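Probable M18 family aminopeptidase 1 (Thermotoga maritima, PDB 2GLF) probably acts as a metal-dependent aminopeptidase of the M18 family, removing residues from the amino end of peptides. Local coordinates at residues A[147-150]-A[151-154]; A[205-208]-A[209-213]; A[309-312]-A[313-316]. All coordinates share one frame; numbering follows the deposited sequence.

Contact 1: residues A[147-150]-A[151-154]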
loop_
_atom_site.group_PDB
_atom_site.type_symbol
_atom_site.label_atom_id
_atom_site.label_comp_id
_atom_site.label_asym_id
_atom_site.label_seq_id
_atom_site.Cartn_x
_atom_site.Cartn_y
_atom_site.Cartn_z
ATOM N N GLU A 147 1.324 55.649 6.972
ATOM C CA GLU A 147 0.182 54.753 7.071
ATOM C C GLU A 147 -0.261 54.239 5.697
ATOM O O GLU A 147 -0.135 54.933 4.686
ATOM C CB GLU A 147 -0.981 55.465 7.769
ATOM C CG GLU A 147 -1.505 54.726 8.987
ATOM C CD GLU A 147 -2.552 55.513 9.750
ATOM O OE1 GLU A 147 -3.618 55.819 9.170
ATOM O OE2 GLU A 147 -2.308 55.827 10.934
ATOM N N ILE A 148 -0.779 53.014 5.672
ATOM C CA ILE A 148 -1.234 52.396 4.435
ATOM C C ILE A 148 -2.632 51.794 4.568
ATOM O O ILE A 148 -2.888 50.977 5.455
ATOM C CB ILE A 148 -0.254 51.284 3.977
ATOM C CG1 ILE A 148 1.100 51.900 3.626
ATOM C CG2 ILE A 148 -0.803 50.559 2.749
ATOM C CD1 ILE A 148 1.031 52.888 2.495
ATOM N N HIS A 149 -3.526 52.213 3.676
ATOM C CA HIS A 149 -4.899 51.721 3.645
ATOM C C HIS A 149 -5.385 51.694 2.205
ATOM O O HIS A 149 -5.977 52.652 1.721
ATOM C CB HIS A 149 -5.799 52.617 4.483
ATOM C CG HIS A 149 -5.387 52.699 5.916
ATOM N ND1 HIS A 149 -5.530 51.644 6.792
ATOM C CD2 HIS A 149 -4.804 53.696 6.620
ATOM C CE1 HIS A 149 -5.053 51.989 7.974
ATOM N NE2 HIS A 149 -4.607 53.229 7.897
ATOM N N ILE A 150 -5.118 50.590 1.519
ATOM C CA ILE A 150 -5.526 50.442 0.133
ATOM C C ILE A 150 -6.535 49.311 0.014
ATOM O O ILE A 150 -6.297 48.216 0.511
ATOM C CB ILE A 150 -4.328 50.135 -0.750
ATOM C CG1 ILE A 150 -3.193 51.109 -0.417
ATOM C CG2 ILE A 150 -4.724 50.258 -2.211
ATOM C CD1 ILE A 150 -1.936 50.885 -1.212
ATOM N N GLY A 151 -7.656 49.588 -0.650
ATOM C CA GLY A 151 -8.717 48.606 -0.820
ATOM C C GLY A 151 -9.828 48.981 0.137
ATOM O O GLY A 151 -10.944 48.455 0.091
ATOM N N ASP A 152 -9.482 49.927 1.006
ATOM C CA ASP A 152 -10.352 50.465 2.045
ATOM C C ASP A 152 -11.622 51.119 1.486
ATOM O O ASP A 152 -12.743 50.693 1.770
ATOM C CB ASP A 152 -9.552 51.498 2.836
ATOM C CG ASP A 152 -9.891 51.502 4.297
ATOM O OD1 ASP A 152 -9.284 52.306 5.035
ATOM O OD2 ASP A 152 -10.756 50.702 4.709
ATOM N N LYS A 153 -11.419 52.162 0.687
ATOM C CA LYS A 153 -12.500 52.929 0.087
ATOM C C LYS A 153 -12.822 52.425 -1.309
ATOM O O LYS A 153 -12.006 51.765 -1.941
ATOM C CB LYS A 153 -12.088 54.398 0.033
ATOM C CG LYS A 153 -11.642 54.951 1.378
ATOM C CD LYS A 153 -10.501 55.951 1.234
ATOM C CE LYS A 153 -9.240 55.305 0.641
ATOM N NZ LYS A 153 -8.703 54.160 1.446
ATOM N N PRO A 154 -14.017 52.741 -1.818
ATOM C CA PRO A 154 -14.419 52.298 -3.154
ATOM C C PRO A 154 -13.653 52.904 -4.337
ATOM O O PRO A 154 -13.654 52.338 -5.425
ATOM C CB PRO A 154 -15.907 52.625 -3.182
ATOM C CG PRO A 154 -15.995 53.831 -2.315
ATOM C CD PRO A 154 -15.109 53.469 -1.155
#
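The end of strand 145-150 and the loop that follows it meet here through H149, D152 and K153. K153 NZ gives a hydrogen bond of 3.1 Å to the backbone oxygen H149 O. The amine comes in tilted from the carbonyl plane. The chain of K153 bends at chi2, chi3 and chi4, and these bends fold the amine back over the turn to the strand end. The same amine makes a weak, long ion pair with D156.

D152 lies alongside H149, and the two side chains point the same way. The nearest approach of these side chains is D152 OD1 to H149 CB, at 3.5 Å. The carboxylate oxygen stands obliquely to the ring, and the two planes are 34° apart. H149 CG sits anti to its own carbonyl carbon (chi1 -60°), which turns the ring back along the strand toward E147. There H149 NE2 donates to E147 OE1 at 3.1 Å. The E147 carboxylate lies at the edge of the H149 ring, in its plane, and E147 OE1 is met from above the carboxylate plane. H149 ND1 is hydrogen-bonded to H135 on strand 132-139. The ring is thus held at both nitrogens, which would fix its rotation.

Strand 145-150 is an outermost strand of a six-stranded antiparallel sheet within this chain. Its backbone pairs with strand 132-139 through I148 with G136 and I150 with I134. At G151 the strand gives way to the loop. The backbone there has a positive phi of 104°, a conformation that suits glycine, and G151 N bonds to D156. I150 turns its side chain away from the loop residues, and packs on Y213 of helix 200-213 and on M238 of a second subunit.

Contact 2: residues A[205-208]-A[209-213]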
loop_
_atom_site.group_PDB
_atom_site.type_symbol
_atom_site.label_atom_id
_atom_site.label_comp_id
_atom_site.label_asym_id
_atom_site.label_seq_id
_atom_site.Cartn_x
_atom_site.Cartn_y
_atom_site.Cartn_z
ATOM N N VAL A 205 5.651 49.444 -10.246
ATOM C CA VAL A 205 4.973 49.427 -8.958
ATOM C C VAL A 205 5.760 50.285 -7.965
ATOM O O VAL A 205 5.185 51.114 -7.254
ATOM C CB VAL A 205 4.864 47.995 -8.420
ATOM C CG1 VAL A 205 4.455 48.001 -6.949
ATOM C CG2 VAL A 205 3.860 47.237 -9.241
ATOM N N LEU A 206 7.076 50.089 -7.930
ATOM C CA LEU A 206 7.933 50.849 -7.025
ATOM C C LEU A 206 7.827 52.343 -7.265
ATOM O O LEU A 206 7.899 53.133 -6.326
ATOM C CB LEU A 206 9.388 50.419 -7.175
ATOM C CG LEU A 206 9.786 49.177 -6.385
ATOM C CD1 LEU A 206 11.233 48.852 -6.669
ATOM C CD2 LEU A 206 9.567 49.416 -4.895
ATOM N N LYS A 207 7.663 52.721 -8.529
ATOM C CA LYS A 207 7.536 54.122 -8.902
ATOM C C LYS A 207 6.201 54.660 -8.404
ATOM O O LYS A 207 6.130 55.750 -7.836
ATOM C CB LYS A 207 7.641 54.260 -10.417
ATOM C CG LYS A 207 7.456 55.668 -10.937
ATOM C CD LYS A 207 8.239 55.851 -12.224
ATOM C CE LYS A 207 7.646 56.944 -13.071
ATOM N NZ LYS A 207 6.276 56.561 -13.489
ATOM N N ILE A 208 5.141 53.891 -8.612
ATOM C CA ILE A 208 3.828 54.297 -8.152
ATOM C C ILE A 208 3.922 54.494 -6.642
ATOM O O ILE A 208 3.490 55.515 -6.112
ATOM C CB ILE A 208 2.773 53.211 -8.466
ATOM C CG1 ILE A 208 2.594 53.100 -9.977
ATOM C CG2 ILE A 208 1.444 53.532 -7.784
ATOM C CD1 ILE A 208 1.670 51.986 -10.395
ATOM N N LEU A 209 4.512 53.515 -5.962
ATOM C CA LEU A 209 4.666 53.555 -4.510
ATOM C C LEU A 209 5.457 54.753 -3.996
ATOM O O LEU A 209 5.141 55.313 -2.941
ATOM C CB LEU A 209 5.335 52.273 -4.027
ATOM C CG LEU A 209 4.416 51.062 -3.914
ATOM C CD1 LEU A 209 5.248 49.814 -3.670
ATOM C CD2 LEU A 209 3.422 51.291 -2.788
ATOM N N ASN A 210 6.491 55.139 -4.734
ATOM C CA ASN A 210 7.321 56.258 -4.327
ATOM C C ASN A 210 6.637 57.606 -4.562
ATOM O O ASN A 210 6.803 58.538 -3.770
ATOM C CB ASN A 210 8.656 56.204 -5.060
ATOM C CG ASN A 210 9.520 57.399 -4.762
ATOM O OD1 ASN A 210 9.673 58.296 -5.595
ATOM N ND2 ASN A 210 10.079 57.433 -3.558
ATOM N N GLU A 211 5.871 57.710 -5.645
ATOM C CA GLU A 211 5.159 58.945 -5.953
ATOM C C GLU A 211 3.910 59.085 -5.079
ATOM O O GLU A 211 3.329 60.163 -4.971
ATOM C CB GLU A 211 4.757 58.961 -7.425
ATOM C CG GLU A 211 5.890 58.590 -8.361
ATOM C CD GLU A 211 5.585 58.915 -9.810
ATOM O OE1 GLU A 211 4.419 58.740 -10.230
ATOM O OE2 GLU A 211 6.517 59.336 -10.533
HETATM N N MSE A 212 3.510 57.988 -4.450
HETATM C CA MSE A 212 2.326 57.973 -3.605
HETATM C C MSE A 212 2.637 58.237 -2.135
HETATM O O MSE A 212 2.046 59.121 -1.521
HETATM C CB MSE A 212 1.616 56.628 -3.739
HETATM C CG MSE A 212 0.241 56.617 -3.132
HETATM SE SE MSE A 212 -0.822 58.043 -3.869
HETATM C CE MSE A 212 -0.899 59.208 -2.327
ATOM N N TYR A 213 3.569 57.474 -1.570
ATOM C CA TYR A 213 3.930 57.624 -0.162
ATOM C C TYR A 213 5.369 58.077 0.024
ATOM O O TYR A 213 5.844 58.214 1.150
ATOM C CB TYR A 213 3.713 56.296 0.565
ATOM C CG TYR A 213 2.370 55.677 0.275
ATOM C CD1 TYR A 213 2.214 54.745 -0.751
ATOM C CD2 TYR A 213 1.244 56.042 1.015
ATOM C CE1 TYR A 213 0.967 54.187 -1.028
ATOM C CE2 TYR A 213 -0.006 55.498 0.746
ATOM C CZ TYR A 213 -0.138 54.571 -0.273
ATOM O OH TYR A 213 -1.376 54.030 -0.519
#
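Residues V205 and L209 meet by both backbone and side chain. Each backbone N-H gives its bond to the carbonyl oxygen four residues earlier. L209 N donates to V205 O at 2.8 Å, with a nearly straight N-H...O angle of 168°. N210 N reaches L206 O at 2.9 Å, but this bond is more bent, at 141°. E211 N bonds to K207 O, although the position of that oxygen is less sure. The bond from M212 N to I208 O is weak. Y213 N bonds to L209 O at 3.0 Å.

Apolar contact follows the same spacing. V205 and L209 lie side by side and point the same way. V205 CG1 touches L209 CD1 at 3.8 Å. V205 CG1 is anti to the backbone N (chi1 167°), and this brings that methyl to the leucine. V205 also packs on L105 of strand 97-108, while L209 packs on F220 of the same chain and on M238 of a second subunit.

The charged pair is looser. K207 and E211 cross at a slant, and K207 NZ stays 4.1 Å from E211 OE2, beyond a salt bridge. The carboxylate oxygen lies nearer the lysine methylenes, with K207 CE at 3.7 Å. Any electrostatic attraction is probably modest on this exposed side.

N210 ND2 bonds to I215 O, just past these residues. Y213 turns its ring to strand 145-150. Such i to i+4 bonding and side-chain pairing is that of an amphipathic alpha-helix, here helix 200-213, with its apolar side laid on a beta-sheet.

Contact 3: residues A[309-312]-A[313-316]; sequences SEFV and LDEV
S309 O accepts a hydrogen bond of 2.7 Å from L313 N at the start of helix 310-318. The donor lies nearly in line with the C=O bond. E310 comes next. Its chain bends at chi2 (53°), and this swings the carboxylate across L313 at a slant, with E310 OE2 4.0 Å from L313 CD1. The carboxylate is engaged by arginines: R298 of the same chain at OE1, and R291 of a third subunit at OE2.

This first turn is weakly bonded, and it lies at a subunit interface. F311 crosses D314 at about a right angle, with ring and carboxylate planes 83° apart. The closest side-chain approach is F311 CD1 to D314 OD2, at 3.9 Å. D314 OD1 makes salt bridges to R298 and R291 of the third subunit, and F311 packs on K302 of that subunit.

V312 closes the segment. V312 O accepts from V316 N at 3.1 Å, with an N-H...O angle of 174° and the donor in the carbonyl plane. The side chains make a looser apolar contact, V312 CG1 to V316 CG2, at 4.3 Å. V316 rests on L301 of helix 292-303.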
loop_
_atom_site.group_PDB
_atom_site.type_symbol
_atom_site.label_atom_id
_atom_site.label_comp_id
_atom_site.label_asym_id
_atom_site.label_seq_id
_atom_site.Cartn_x
_atom_site.Cartn_y
_atom_site.Cartn_z
ATOM N N SER A 309 3.948 46.769 46.750
ATOM C CA SER A 309 3.551 46.560 45.356
ATOM C C SER A 309 3.358 45.105 44.940
ATOM O O SER A 309 2.227 44.637 44.816
ATOM C CB SER A 309 4.562 47.232 44.421
ATOM O OG SER A 309 4.144 47.151 43.074
ATOM N N GLU A 310 4.454 44.392 44.705
ATOM C CA GLU A 310 4.360 42.995 44.309
ATOM C C GLU A 310 3.582 42.208 45.364
ATOM O O GLU A 310 2.893 41.245 45.045
ATOM C CB GLU A 310 5.757 42.401 44.131
ATOM C CG GLU A 310 5.791 41.148 43.275
ATOM C CD GLU A 310 5.108 41.343 41.930
ATOM O OE1 GLU A 310 5.314 42.405 41.305
ATOM O OE2 GLU A 310 4.370 40.435 41.494
ATOM N N PHE A 311 3.686 42.637 46.620
ATOM C CA PHE A 311 2.992 41.981 47.726
ATOM C C PHE A 311 1.521 42.385 47.786
ATOM O O PHE A 311 0.661 41.589 48.175
ATOM C CB PHE A 311 3.665 42.331 49.051
ATOM C CG PHE A 311 2.880 41.898 50.259
ATOM C CD1 PHE A 311 2.631 40.552 50.497
ATOM C CD2 PHE A 311 2.384 42.840 51.154
ATOM C CE1 PHE A 311 1.899 40.150 51.611
ATOM C CE2 PHE A 311 1.652 42.448 52.267
ATOM C CZ PHE A 311 1.409 41.102 52.496
ATOM N N VAL A 312 1.244 43.633 47.419
ATOM C CA VAL A 312 -0.121 44.144 47.410
ATOM C C VAL A 312 -0.861 43.550 46.214
ATOM O O VAL A 312 -2.068 43.308 46.269
ATOM C CB VAL A 312 -0.139 45.671 47.290
ATOM C CG1 VAL A 312 -1.561 46.182 47.452
ATOM C CG2 VAL A 312 0.792 46.283 48.331
ATOM N N LEU A 313 -0.121 43.320 45.132
ATOM C CA LEU A 313 -0.677 42.731 43.923
ATOM C C LEU A 313 -1.255 41.364 44.246
ATOM O O LEU A 313 -2.295 40.981 43.707
ATOM C CB LEU A 313 0.407 42.557 42.868
ATOM C CG LEU A 313 0.316 43.436 41.629
ATOM C CD1 LEU A 313 1.383 42.986 40.652
ATOM C CD2 LEU A 313 -1.075 43.330 41.003
ATOM N N ASP A 314 -0.562 40.628 45.115
ATOM C CA ASP A 314 -1.014 39.305 45.512
ATOM C C ASP A 314 -2.495 39.353 45.846
ATOM O O ASP A 314 -3.288 38.624 45.254
ATOM C CB ASP A 314 -0.241 38.808 46.732
ATOM C CG ASP A 314 1.162 38.366 46.395
ATOM O OD1 ASP A 314 1.351 37.812 45.291
ATOM O OD2 ASP A 314 2.070 38.551 47.239
ATOM N N GLU A 315 -2.862 40.219 46.791
ATOM C CA GLU A 315 -4.257 40.345 47.198
ATOM C C GLU A 315 -5.076 40.817 46.010
ATOM O O GLU A 315 -6.129 40.253 45.717
ATOM C CB GLU A 315 -4.412 41.342 48.350
ATOM C CG GLU A 315 -5.836 41.417 48.896
ATOM C CD GLU A 315 -6.022 42.503 49.947
ATOM O OE1 GLU A 315 -7.133 42.605 50.515
ATOM O OE2 GLU A 315 -5.061 43.259 50.204
ATOM N N VAL A 316 -4.588 41.852 45.331
ATOM C CA VAL A 316 -5.287 42.381 44.170
ATOM C C VAL A 316 -5.661 41.214 43.263
ATOM O O VAL A 316 -6.846 40.973 43.020
ATOM C CB VAL A 316 -4.409 43.398 43.381
ATOM C CG1 VAL A 316 -5.168 43.910 42.163
ATOM C CG2 VAL A 316 -4.019 44.569 44.282
#

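How the contacts relate
Contacts 1 and 2 belong to one region and touch each other. Y213 of contact 2 joins the two, since its ring also meets I148 of contact 1. They thus join helix 200-213 to the edge strand 145-150, and both reach the second subunit. Contact 3 stands apart, its centre about 46 Å from that of contact 1 and about 53 Å from that of contact 2. Contacts 1 and 2 are partly buried, whereas contact 3 is buried. Burial does not decide the chemistry. Contact 1 is mainly polar across its turn, contact 2 is mainly helical bonding and apolar packing, and contact 3, the buried one, places acidic groups against arginines between subunits.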